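Local coordinates for beta-lactamase-like protein (Novosphingobium pentaromativorans US6-1, PDB 6AUF), which probably hydrolyses beta-lactam antibiotics as a B3-like metallo-beta-lactamase with two bound zinc ions, at residues W102-H107 against D168-G173; Q126-A131 against R162-G167; H48-T53 against A196-F201; T202-A207 against P243-V248; T25-A30 against H42-A47. One frame throughout, in Å; residues are numbered along the deposited sequence.

Contact 1: W102-H107 against D168-G173; sequences WILTSH and DSVTLG. With ZN (zinc ion), chain C.
Strands 100-104 and 169-172 belong to the two different sheets of the metallo-beta-lactamase alpha-beta/beta-alpha sandwich. Where they face each other their axes come no closer than 9.5 Å, at 153° and so roughly antiparallel, and side chains rather than backbone bonds fill the gap. Trp-102 and Val-170 carry most of it. The CB of Trp-102 leaves the backbone toward the opposing strand, and chi1 of -69° sets CG anti to the carbonyl carbon. Trp-102 CG then meets Val-170 CG1 at 3.8 Å. Val-170 CG1 lies over one face of the Trp-102 indole, 4.0 Å from the centroid of its five-membered ring and 15° off the normal, a CH-pi contact. Further round, Trp-102 CD1 turns the ring edge to Leu-172 CD2, 4.3 Å away. NE1 passes Thr-171 O obliquely without bonding to it, while the indole also rests on Gln-126 and Ala-128 of the neighbouring strand. Val-170 uses its second methyl as well: CG2 meets Leu-104 CD2 tip to tip at 3.8 Å. Beyond Leu-104 the chain leaves the sheet for the metal site, where Asp-210 holds His-107 ND1 by a hydrogen bond and so orients the imidazole. With His-109 and His-185 as fellow ligands, His-107 NE2 binds zinc at 2.1 Å.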
# COMPACT_ATOMS: atom_id res chain seq x y z
N TRP A 102 -7.81 4.00 13.02
CA TRP A 102 -7.30 4.75 11.88
C TRP A 102 -7.33 3.89 10.63
O TRP A 102 -7.04 2.69 10.69
CB TRP A 102 -5.88 5.24 12.12
CG TRP A 102 -5.82 6.30 13.17
CD1 TRP A 102 -5.59 6.12 14.50
CD2 TRP A 102 -6.03 7.70 12.98
NE1 TRP A 102 -5.64 7.32 15.15
CE2 TRP A 102 -5.91 8.31 14.24
CE3 TRP A 102 -6.31 8.50 11.86
CZ2 TRP A 102 -6.05 9.69 14.42
CZ3 TRP A 102 -6.45 9.86 12.04
CH2 TRP A 102 -6.32 10.45 13.31
N ILE A 103 -7.67 4.50 9.50
CA ILE A 103 -7.52 3.89 8.19
C ILE A 103 -6.52 4.73 7.41
O ILE A 103 -6.68 5.95 7.30
CB ILE A 103 -8.86 3.77 7.45
CG1 ILE A 103 -9.76 2.71 8.09
CG2 ILE A 103 -8.65 3.38 6.00
CD1 ILE A 103 -11.20 2.88 7.72
N LEU A 104 -5.47 4.08 6.92
CA LEU A 104 -4.42 4.70 6.14
C LEU A 104 -4.46 4.14 4.72
O LEU A 104 -5.21 3.20 4.43
CB LEU A 104 -3.04 4.46 6.77
CG LEU A 104 -2.96 4.72 8.27
CD1 LEU A 104 -1.61 4.28 8.79
CD2 LEU A 104 -3.22 6.19 8.60
N THR A 105 -3.65 4.73 3.84
CA THR A 105 -3.61 4.32 2.45
C THR A 105 -2.17 4.27 1.95
O THR A 105 -1.31 5.02 2.42
CB THR A 105 -4.41 5.25 1.52
OG1 THR A 105 -3.97 6.61 1.69
CG2 THR A 105 -5.89 5.14 1.81
N SER A 106 -1.93 3.37 1.01
CA SER A 106 -0.67 3.38 0.27
C SER A 106 -0.71 4.50 -0.78
O SER A 106 0.05 5.47 -0.70
CB SER A 106 -0.42 2.02 -0.37
OG SER A 106 -1.53 1.70 -1.19
N HIS A 107 -1.62 4.39 -1.75
CA HIS A 107 -1.75 5.43 -2.76
C HIS A 107 -3.21 5.51 -3.19
O HIS A 107 -4.05 4.74 -2.75
CB HIS A 107 -0.77 5.22 -3.93
CG HIS A 107 -1.16 4.15 -4.90
ND1 HIS A 107 -0.55 2.91 -4.92
CD2 HIS A 107 -2.04 4.15 -5.92
CE1 HIS A 107 -1.05 2.19 -5.91
NE2 HIS A 107 -1.97 2.92 -6.53
N ASP A 168 5.83 12.05 9.32
CA ASP A 168 4.87 12.07 10.42
C ASP A 168 4.59 10.66 10.93
O ASP A 168 4.90 9.65 10.29
CB ASP A 168 3.57 12.71 9.96
CG ASP A 168 3.54 14.22 10.14
OD1 ASP A 168 4.49 14.79 10.73
OD2 ASP A 168 2.54 14.84 9.70
N SER A 169 3.96 10.59 12.10
CA SER A 169 3.66 9.33 12.75
C SER A 169 2.19 9.28 13.09
O SER A 169 1.66 10.20 13.72
CB SER A 169 4.49 9.15 14.02
OG SER A 169 5.71 8.54 13.69
N VAL A 170 1.51 8.21 12.67
CA VAL A 170 0.18 7.91 13.17
C VAL A 170 0.36 7.08 14.44
O VAL A 170 0.95 6.00 14.41
CB VAL A 170 -0.67 7.17 12.14
CG1 VAL A 170 -2.05 6.89 12.70
CG2 VAL A 170 -0.77 7.99 10.87
N THR A 171 -0.13 7.61 15.56
CA THR A 171 0.04 6.96 16.85
C THR A 171 -1.31 6.53 17.41
O THR A 171 -2.26 7.32 17.42
CB THR A 171 0.72 7.89 17.85
OG1 THR A 171 0.30 9.24 17.59
CG2 THR A 171 2.22 7.77 17.71
N LEU A 172 -1.36 5.29 17.89
CA LEU A 172 -2.55 4.71 18.52
C LEU A 172 -2.03 3.94 19.72
O LEU A 172 -1.52 2.82 19.57
CB LEU A 172 -3.30 3.80 17.55
CG LEU A 172 -4.63 3.28 18.09
CD1 LEU A 172 -5.40 4.43 18.72
CD2 LEU A 172 -5.44 2.63 16.98
N GLY A 173 -2.13 4.53 20.90
CA GLY A 173 -1.49 3.93 22.05
C GLY A 173 -0.01 3.77 21.77
O GLY A 173 0.65 4.68 21.26
ZN ZN C . -1.93 2.67 -8.60

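Contact 2: Q126-A131 against R162-G167; sequences QIAAVA and RVLVDG
The guanidinium of Arg-162 has Leu-164 CD2 centred over one face, two residues along the same edge strand, and its NH2 is hydrogen-bonded to the carbonyl O of Ser-169. An extended chain from CG to NE carries it there. The strand beneath closes a beta-alpha-beta crossover: strand 126-130, helix 131-139 and strand 162-164, with the two strands parallel and 162-164 outermost in the larger sheet. Four backbone bonds join them, and the carbonyl planes are used differently. Arg-162 N approaches Ile-127 O in the carbonyl plane, at 3.2 Å and nearly straight (169°). Ala-129 N comes almost along the C=O axis of Arg-162, 3.1 Å from its O. Leu-164 N reaches Ala-129 O from above the carbonyl plane, whereas Ala-131 N lies in the plane of the Leu-164 carbonyl, 2.9 Å from the O. On one side of the sheet Ala-128 CB and Arg-162 CB lie 4.1 Å apart, beside Trp-102 of the next strand; Ala-129 and Val-163 point to the other. Leu-164, its CG anti to the carbonyl carbon, folds back along the partner strand and sets CD1 4.1 Å from Ala-128 CB.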
# COMPACT_ATOMS: atom_id res chain seq x y z
N GLN A 126 -11.01 7.08 11.91
CA GLN A 126 -10.61 8.31 11.24
C GLN A 126 -9.55 8.00 10.18
O GLN A 126 -8.84 7.00 10.25
CB GLN A 126 -10.09 9.34 12.23
CG GLN A 126 -11.18 10.16 12.86
CD GLN A 126 -10.63 11.12 13.88
OE1 GLN A 126 -9.73 10.78 14.65
NE2 GLN A 126 -11.15 12.34 13.88
N ILE A 127 -9.46 8.89 9.21
CA ILE A 127 -8.58 8.73 8.06
C ILE A 127 -7.46 9.75 8.14
O ILE A 127 -7.70 10.95 8.37
CB ILE A 127 -9.37 8.89 6.74
CG1 ILE A 127 -10.36 7.72 6.59
CG2 ILE A 127 -8.43 9.02 5.56
CD1 ILE A 127 -11.44 7.97 5.58
N ALA A 128 -6.22 9.28 7.97
CA ALA A 128 -5.04 10.13 7.92
C ALA A 128 -4.30 9.86 6.62
O ALA A 128 -4.29 8.73 6.14
CB ALA A 128 -4.11 9.90 9.11
N ALA A 129 -3.69 10.91 6.05
CA ALA A 129 -3.06 10.78 4.75
C ALA A 129 -2.07 11.91 4.52
O ALA A 129 -2.17 12.98 5.14
CB ALA A 129 -4.10 10.75 3.63
N VAL A 130 -1.10 11.65 3.64
CA VAL A 130 -0.12 12.66 3.25
C VAL A 130 -0.80 13.78 2.47
O VAL A 130 -1.79 13.57 1.76
CB VAL A 130 1.03 12.05 2.42
CG1 VAL A 130 1.73 10.99 3.20
CG2 VAL A 130 0.50 11.51 1.10
N ALA A 131 -0.26 14.98 2.58
CA ALA A 131 -0.87 16.09 1.88
C ALA A 131 -0.95 15.84 0.37
O ALA A 131 -1.94 16.19 -0.27
CB ALA A 131 -0.11 17.39 2.19
N ARG A 162 -6.90 13.81 9.58
CA ARG A 162 -5.55 14.26 9.87
C ARG A 162 -4.73 14.22 8.59
O ARG A 162 -4.54 13.15 8.01
CB ARG A 162 -4.88 13.42 10.96
CG ARG A 162 -3.56 14.03 11.39
CD ARG A 162 -2.73 13.18 12.33
NE ARG A 162 -1.41 13.77 12.46
CZ ARG A 162 -0.31 13.12 12.84
NH1 ARG A 162 0.85 13.77 12.90
NH2 ARG A 162 -0.38 11.84 13.15
N VAL A 163 -4.24 15.37 8.17
CA VAL A 163 -3.45 15.42 6.95
C VAL A 163 -1.98 15.54 7.34
O VAL A 163 -1.61 16.36 8.20
CB VAL A 163 -3.92 16.55 6.03
CG1 VAL A 163 -4.88 17.45 6.78
CG2 VAL A 163 -2.75 17.28 5.43
N LEU A 164 -1.15 14.69 6.75
CA LEU A 164 0.18 14.38 7.26
C LEU A 164 1.26 14.94 6.34
O LEU A 164 1.06 15.14 5.14
CB LEU A 164 0.37 12.86 7.38
CG LEU A 164 -0.58 12.01 8.21
CD1 LEU A 164 -0.28 10.55 7.96
CD2 LEU A 164 -0.48 12.33 9.70
N VAL A 165 2.44 15.15 6.93
CA VAL A 165 3.62 15.50 6.16
C VAL A 165 4.64 14.37 6.25
O VAL A 165 4.65 13.56 7.19
CB VAL A 165 4.27 16.82 6.63
CG1 VAL A 165 3.24 17.93 6.64
CG2 VAL A 165 4.90 16.64 8.00
N ASP A 166 5.53 14.34 5.26
CA ASP A 166 6.61 13.38 5.19
C ASP A 166 7.32 13.25 6.53
O ASP A 166 7.80 14.24 7.09
CB ASP A 166 7.60 13.79 4.11
CG ASP A 166 8.74 12.82 3.97
OD1 ASP A 166 8.46 11.59 3.88
OD2 ASP A 166 9.91 13.27 3.95
N GLY A 167 7.37 12.01 7.05
CA GLY A 167 8.02 11.73 8.31
C GLY A 167 7.11 11.75 9.51
O GLY A 167 7.57 11.47 10.63

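Contact 3: H48-T53 against A196-F201; sequences HIYGNT and ACDEAF
Tyr-50 and Asp-198 lie side by side and point the same way, the phenol ring and the carboxylate turned 30° from each other. CG of Tyr-50 is anti to the backbone N (chi1 -162°), which swings the ring out along the 196-201 segment. Its CZ comes to 3.8 Å from Asp-198 CB, but the two polar ends do not bond each other. Both turn instead to Thr-202: the Tyr-50 hydroxyl binds its carbonyl O and Asp-198 OD1 accepts from its N. Nearer the root of the ring, Ala-196 meets the phenol twice, with CB 3.6 Å from Tyr-50 CD2 and the carbonyl O at the ring edge, 3.3 Å from CE2. Gly-51, at positive phi, brings its bare CA to 3.2 Å from Cys-197 O.

The ring is presented from a type II' turn from Tyr-50 to Thr-53 combined with a classic beta bulge. Thr-53 O accepts from both Ile-49 N, at 2.9 Å, and Tyr-50 N, while Thr-53 OG1 donates to Asn-52 OD1 and is also bonded to Trp-194 NE1.

Strand 47-50 is the edge of the larger sheet and strand 190-197 belongs to the smaller, so the hairpin turn joins the two sheets. Strand 203-208 touches Tyr-50 through Arg-204 and Ile-206, and strand 64-66 packs on Thr-53.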
# COMPACT_ATOMS: atom_id res chain seq x y z
N HIS A 48 -1.23 -14.21 9.09
CA HIS A 48 -0.40 -13.55 10.08
C HIS A 48 0.90 -13.13 9.41
O HIS A 48 1.59 -13.97 8.82
CB HIS A 48 -0.15 -14.50 11.24
CG HIS A 48 0.78 -13.97 12.29
ND1 HIS A 48 0.47 -12.88 13.07
CD2 HIS A 48 2.00 -14.40 12.68
CE1 HIS A 48 1.47 -12.65 13.90
NE2 HIS A 48 2.41 -13.56 13.69
N ILE A 49 1.23 -11.85 9.48
CA ILE A 49 2.48 -11.42 8.87
C ILE A 49 3.59 -11.52 9.91
O ILE A 49 4.56 -12.25 9.72
CB ILE A 49 2.38 -10.01 8.28
CG1 ILE A 49 1.42 -10.01 7.09
CG2 ILE A 49 3.76 -9.49 7.87
CD1 ILE A 49 1.23 -8.64 6.49
N TYR A 50 3.45 -10.78 11.01
CA TYR A 50 4.47 -10.78 12.04
C TYR A 50 3.96 -9.96 13.22
O TYR A 50 3.32 -8.92 13.02
CB TYR A 50 5.80 -10.21 11.53
CG TYR A 50 6.99 -10.57 12.38
CD1 TYR A 50 7.57 -11.82 12.30
CD2 TYR A 50 7.55 -9.64 13.26
CE1 TYR A 50 8.67 -12.16 13.07
CE2 TYR A 50 8.66 -9.97 14.04
CZ TYR A 50 9.21 -11.23 13.94
OH TYR A 50 10.30 -11.58 14.70
N GLY A 51 4.22 -10.45 14.43
CA GLY A 51 3.75 -9.79 15.63
C GLY A 51 2.31 -9.34 15.51
O GLY A 51 1.41 -10.15 15.26
N ASN A 52 2.08 -8.03 15.67
CA ASN A 52 0.76 -7.42 15.68
C ASN A 52 0.24 -7.10 14.28
O ASN A 52 -0.74 -6.34 14.16
CB ASN A 52 0.78 -6.15 16.53
CG ASN A 52 1.70 -5.06 15.95
OD1 ASN A 52 2.30 -5.23 14.88
ND2 ASN A 52 1.79 -3.93 16.65
N THR A 53 0.85 -7.65 13.23
CA THR A 53 0.55 -7.27 11.86
C THR A 53 -0.02 -8.45 11.08
O THR A 53 0.54 -9.55 11.12
CB THR A 53 1.80 -6.73 11.17
OG1 THR A 53 2.29 -5.63 11.93
CG2 THR A 53 1.48 -6.28 9.75
N ALA A 196 7.54 -4.57 14.69
CA ALA A 196 6.75 -5.72 15.08
C ALA A 196 7.64 -6.74 15.79
O ALA A 196 8.79 -6.95 15.39
CB ALA A 196 6.07 -6.37 13.88
N CYS A 197 7.12 -7.35 16.84
CA CYS A 197 7.89 -8.31 17.61
C CYS A 197 7.09 -9.59 17.78
O CYS A 197 5.87 -9.55 17.97
CB CYS A 197 8.28 -7.72 18.96
SG CYS A 197 9.00 -6.06 18.81
N ASP A 198 7.78 -10.72 17.68
CA ASP A 198 7.12 -12.02 17.75
C ASP A 198 6.86 -12.37 19.21
O ASP A 198 6.91 -11.49 20.08
CB ASP A 198 7.96 -13.10 17.05
CG ASP A 198 9.31 -13.34 17.72
OD1 ASP A 198 9.58 -12.75 18.80
OD2 ASP A 198 10.11 -14.15 17.17
N GLU A 199 6.59 -13.64 19.49
CA GLU A 199 6.30 -14.04 20.85
C GLU A 199 7.54 -14.06 21.73
O GLU A 199 7.43 -13.94 22.95
CB GLU A 199 5.64 -15.42 20.86
CG GLU A 199 4.76 -15.65 22.06
CD GLU A 199 3.62 -14.66 22.12
OE1 GLU A 199 3.05 -14.47 23.22
OE2 GLU A 199 3.29 -14.09 21.07
N ALA A 200 8.72 -14.21 21.13
CA ALA A 200 9.99 -14.26 21.85
C ALA A 200 10.71 -12.91 21.90
O ALA A 200 11.90 -12.88 22.24
CB ALA A 200 10.91 -15.31 21.23
N PHE A 201 10.03 -11.81 21.57
CA PHE A 201 10.65 -10.48 21.59
C PHE A 201 11.85 -10.42 20.65
O PHE A 201 12.91 -9.91 21.01
CB PHE A 201 11.06 -10.04 23.00
CG PHE A 201 9.95 -10.09 24.01
CD1 PHE A 201 9.70 -11.26 24.73
CD2 PHE A 201 9.17 -8.98 24.25
CE1 PHE A 201 8.68 -11.31 25.66
CE2 PHE A 201 8.15 -9.02 25.18
CZ PHE A 201 7.90 -10.20 25.89

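Contact 4: T202-A207 against P243-V248; sequences TCRMIA and PCDILV
Met-205 is gripped at both its amide and its carbonyl, at the start of the parallel pairing that completes a beta-alpha-beta unit of strand 203-208, helix 226-241 and strand 246-248. Met-205 N donates to Asp-245 OD2 at 2.9 Å, almost perfectly straight (177°) and onto the anti lone pair. Met-205 O accepts from Ile-246 N at 3.0 Å and, more weakly, from Asp-245 N. The carboxylate thus stands in for a backbone acceptor just ahead of the regular strand, put there by a chi1 of -74° that sets CG anti to the carbonyl carbon. From there normal pairing follows: Ala-207 N to Ile-246 O, then Val-248 N to Ala-207 O. Arg-204 crosses Asp-245 at about a right angle, touching it through carbon, with CB to CB at 3.7 Å; their charged ends stay apart. In the next shell, Ile-206 lies alongside Ile-246 and Val-248, and Tyr-50 packs on both isoleucines. Met-205, bent at chi2 and chi3, lies obliquely over Pro-243. Leu-247 packs on helix 272-292, to which Cys-244 is tied by its disulfide with Cys-273. The sulfur of that link, Cys-244 SG, rests 3.8 Å from Ala-207 CB.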
# COMPACT_ATOMS: atom_id res chain seq x y z
N THR A 202 11.71 -11.03 19.48
CA THR A 202 12.53 -10.71 18.33
C THR A 202 11.73 -9.69 17.52
O THR A 202 10.57 -9.94 17.17
CB THR A 202 12.84 -11.94 17.49
OG1 THR A 202 13.96 -12.64 18.04
CG2 THR A 202 13.16 -11.55 16.07
N CYS A 203 12.33 -8.54 17.26
CA CYS A 203 11.62 -7.42 16.66
C CYS A 203 12.17 -7.16 15.27
O CYS A 203 13.37 -7.33 15.02
CB CYS A 203 11.74 -6.17 17.51
SG CYS A 203 10.99 -6.32 19.15
N ARG A 204 11.28 -6.78 14.37
CA ARG A 204 11.61 -6.53 12.98
C ARG A 204 10.86 -5.29 12.55
O ARG A 204 9.75 -5.03 13.02
CB ARG A 204 11.23 -7.70 12.06
CG ARG A 204 11.73 -9.04 12.51
CD ARG A 204 13.24 -9.08 12.50
NE ARG A 204 13.67 -10.47 12.38
CZ ARG A 204 14.88 -10.91 12.69
NH1 ARG A 204 15.78 -10.07 13.17
NH2 ARG A 204 15.17 -12.20 12.53
N MET A 205 11.46 -4.54 11.64
CA MET A 205 10.77 -3.42 11.04
C MET A 205 10.03 -3.90 9.81
O MET A 205 10.61 -4.53 8.93
CB MET A 205 11.76 -2.31 10.68
CG MET A 205 12.47 -1.76 11.86
SD MET A 205 11.33 -0.95 12.99
CE MET A 205 10.54 0.24 11.90
N ILE A 206 8.75 -3.63 9.77
CA ILE A 206 7.93 -3.89 8.60
C ILE A 206 7.85 -2.62 7.77
O ILE A 206 7.73 -1.50 8.30
CB ILE A 206 6.55 -4.41 9.02
CG1 ILE A 206 6.71 -5.82 9.60
CG2 ILE A 206 5.58 -4.43 7.85
CD1 ILE A 206 5.63 -6.22 10.53
N ALA A 207 7.96 -2.78 6.46
CA ALA A 207 7.84 -1.68 5.51
C ALA A 207 6.73 -2.04 4.53
O ALA A 207 6.89 -2.97 3.74
CB ALA A 207 9.16 -1.43 4.79
N PRO A 243 13.50 1.71 6.75
CA PRO A 243 13.78 0.56 7.62
C PRO A 243 12.89 -0.59 7.20
O PRO A 243 11.67 -0.45 7.11
CB PRO A 243 13.45 1.07 9.03
CG PRO A 243 12.53 2.21 8.81
CD PRO A 243 12.88 2.82 7.49
N CYS A 244 13.51 -1.73 6.88
CA CYS A 244 12.83 -2.72 6.06
C CYS A 244 13.39 -4.12 6.30
O CYS A 244 14.12 -4.68 5.50
CB CYS A 244 12.97 -2.33 4.59
SG CYS A 244 12.14 -3.32 3.34
N ASP A 245 13.05 -4.70 7.45
CA ASP A 245 13.31 -6.13 7.66
C ASP A 245 12.34 -6.99 6.86
O ASP A 245 12.74 -8.00 6.26
CB ASP A 245 13.19 -6.47 9.14
CG ASP A 245 14.37 -5.98 9.94
OD1 ASP A 245 15.52 -6.36 9.61
OD2 ASP A 245 14.13 -5.22 10.91
N ILE A 246 11.07 -6.60 6.82
CA ILE A 246 10.03 -7.38 6.16
C ILE A 246 9.31 -6.47 5.17
O ILE A 246 8.57 -5.57 5.58
CB ILE A 246 9.04 -7.99 7.16
CG1 ILE A 246 9.75 -9.02 8.03
CG2 ILE A 246 7.86 -8.60 6.42
CD1 ILE A 246 8.94 -9.44 9.22
N LEU A 247 9.51 -6.71 3.89
CA LEU A 247 8.85 -5.94 2.86
C LEU A 247 7.43 -6.44 2.62
O LEU A 247 7.19 -7.64 2.54
CB LEU A 247 9.64 -6.00 1.55
CG LEU A 247 8.96 -5.30 0.38
CD1 LEU A 247 8.88 -3.81 0.69
CD2 LEU A 247 9.70 -5.57 -0.91
N VAL A 248 6.48 -5.51 2.50
CA VAL A 248 5.11 -5.83 2.13
C VAL A 248 4.64 -4.78 1.13
O VAL A 248 4.93 -3.59 1.30
CB VAL A 248 4.18 -5.90 3.37
CG1 VAL A 248 2.82 -6.49 2.99
CG2 VAL A 248 4.82 -6.71 4.48

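Contact 5: T25-A30 against H42-A47; sequences TTLATA and HPAPPA
Leu-27 spreads its two methyls over the proline-rich 42-47 segment, CD1 toward one end and CD2 toward the other. Leu-27 CD1 meets Ala-44 CB at 3.6 Å and the ring of Pro-45 at its CD, 3.4 Å away, the leucine and the proline crossing obliquely. Leu-27 CD2 meets Ala-47 CB, also at 3.4 Å. Pro-45 is the counterpart of Leu-27 on the other segment. Besides the leucine, its ring takes two more methyls: Ala-30 CB lies 3.8 Å from Pro-45 CD, and Thr-25 CG2 lies 3.9 Å from Pro-45 CG. Thr-25 turns that methyl inward by setting OG1 anti to the backbone N, which leaves CG2 between N and the carbonyl carbon.

The short helix 27-30 near the start of the modelled chain is thereby laid against the irregular strip that leads into strand 47-50. Thr-26 occupies the N-cap position but makes no capping bond with its side chain. Ser-262 OG accepts from Ala-28 N and is hydrogen-bonded to Thr-26 OG1, so these polar ties of the helix start go outside the contact. Helix 257-261 packs on Leu-27 through Phe-258 and Leu-261. Ala-44 also leans on Cys-31 and Cys-59, partners in a disulfide, so a covalent link lies next to the packing.

No hydrogen bond crosses between the two segments; the side chains meet through aliphatic carbon, and Leu-27 CD1 also rests against the carbonyl O of Pro-45. Pro-45 and Pro-46 bring no amide hydrogen that would need an acceptor. Cohesion here is thus consistent with close apolar packing and the exclusion of water.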
# COMPACT_ATOMS: atom_id res chain seq x y z
N THR A 25 -4.16 -24.01 5.29
CA THR A 25 -4.71 -23.66 3.99
C THR A 25 -3.76 -22.83 3.13
O THR A 25 -3.74 -23.02 1.91
CB THR A 25 -6.03 -22.90 4.17
OG1 THR A 25 -6.81 -23.03 2.98
CG2 THR A 25 -5.76 -21.41 4.46
N THR A 26 -3.00 -21.91 3.72
CA THR A 26 -1.97 -21.16 3.00
C THR A 26 -2.54 -20.06 2.11
O THR A 26 -3.46 -20.30 1.32
CB THR A 26 -1.08 -22.08 2.16
OG1 THR A 26 0.28 -21.67 2.26
CG2 THR A 26 -1.45 -21.97 0.72
N LEU A 27 -1.99 -18.86 2.23
CA LEU A 27 -2.30 -17.82 1.26
C LEU A 27 -1.81 -18.20 -0.13
O LEU A 27 -2.54 -18.03 -1.11
CB LEU A 27 -1.68 -16.50 1.72
CG LEU A 27 -2.47 -15.20 1.59
CD1 LEU A 27 -3.96 -15.42 1.39
CD2 LEU A 27 -2.23 -14.36 2.84
N ALA A 28 -0.60 -18.75 -0.21
CA ALA A 28 0.02 -19.04 -1.50
C ALA A 28 -0.85 -19.95 -2.35
O ALA A 28 -1.27 -19.58 -3.45
CB ALA A 28 1.40 -19.66 -1.27
N THR A 29 -1.10 -21.17 -1.88
CA THR A 29 -1.94 -22.07 -2.67
C THR A 29 -3.38 -21.57 -2.74
O THR A 29 -4.02 -21.70 -3.79
CB THR A 29 -1.86 -23.51 -2.13
OG1 THR A 29 -2.80 -23.70 -1.06
CG2 THR A 29 -0.45 -23.83 -1.64
N ALA A 30 -3.90 -20.97 -1.67
CA ALA A 30 -5.27 -20.48 -1.74
C ALA A 30 -5.47 -19.44 -2.85
O ALA A 30 -6.59 -19.27 -3.33
CB ALA A 30 -5.68 -19.91 -0.38
N HIS A 42 -11.18 -10.93 -5.17
CA HIS A 42 -11.33 -12.35 -4.92
C HIS A 42 -10.90 -12.68 -3.50
O HIS A 42 -9.78 -12.31 -3.10
CB HIS A 42 -10.50 -13.15 -5.91
CG HIS A 42 -10.76 -14.61 -5.85
ND1 HIS A 42 -10.30 -15.41 -4.83
CD2 HIS A 42 -11.45 -15.43 -6.68
CE1 HIS A 42 -10.68 -16.65 -5.03
NE2 HIS A 42 -11.38 -16.69 -6.15
N PRO A 43 -11.73 -13.35 -2.71
CA PRO A 43 -11.44 -13.49 -1.29
C PRO A 43 -10.27 -14.42 -1.04
O PRO A 43 -10.12 -15.46 -1.68
CB PRO A 43 -12.74 -14.06 -0.71
CG PRO A 43 -13.77 -13.88 -1.81
CD PRO A 43 -13.00 -14.00 -3.07
N ALA A 44 -9.43 -14.04 -0.09
CA ALA A 44 -8.27 -14.77 0.38
C ALA A 44 -8.40 -14.99 1.88
O ALA A 44 -8.98 -14.16 2.59
CB ALA A 44 -6.97 -14.01 0.08
N PRO A 45 -7.88 -16.09 2.40
CA PRO A 45 -7.92 -16.30 3.83
C PRO A 45 -7.00 -15.30 4.51
O PRO A 45 -5.92 -15.00 3.98
CB PRO A 45 -7.39 -17.73 3.99
CG PRO A 45 -6.41 -17.86 2.88
CD PRO A 45 -6.98 -17.05 1.73
N PRO A 46 -7.40 -14.75 5.65
CA PRO A 46 -6.49 -13.85 6.37
C PRO A 46 -5.22 -14.60 6.75
O PRO A 46 -5.18 -15.83 6.77
CB PRO A 46 -7.29 -13.43 7.61
CG PRO A 46 -8.71 -13.90 7.38
CD PRO A 46 -8.61 -15.06 6.43
N ALA A 47 -4.17 -13.85 7.02
CA ALA A 47 -2.93 -14.49 7.44
C ALA A 47 -2.20 -13.60 8.42
O ALA A 47 -2.50 -12.42 8.57
CB ALA A 47 -2.03 -14.83 6.25

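Along the chain contact 5 closes first; contact 3 then spans most of the remaining fold, with contact 1 nested inside it and contact 2 inside contact 1, and contact 4 follows. Contacts 1 and 3 each join the larger sheet to the smaller one, with centres about 19 Å apart. Contacts 2 and 4 instead complete beta-alpha-beta units at an edge of each sheet, their centres about 22 Å apart. Neighbours interlock: contacts 1 and 2 use strands 100-104 and 126-130, adjacent in the larger sheet, and contacts 3 and 4 are joined by the Cys-197 to Cys-203 disulfide. Contact 5, its centre about 31 Å from that of contact 2, packs the N-terminal region. Together they frame the two-sheet scaffold whose loops carry the zinc ligands.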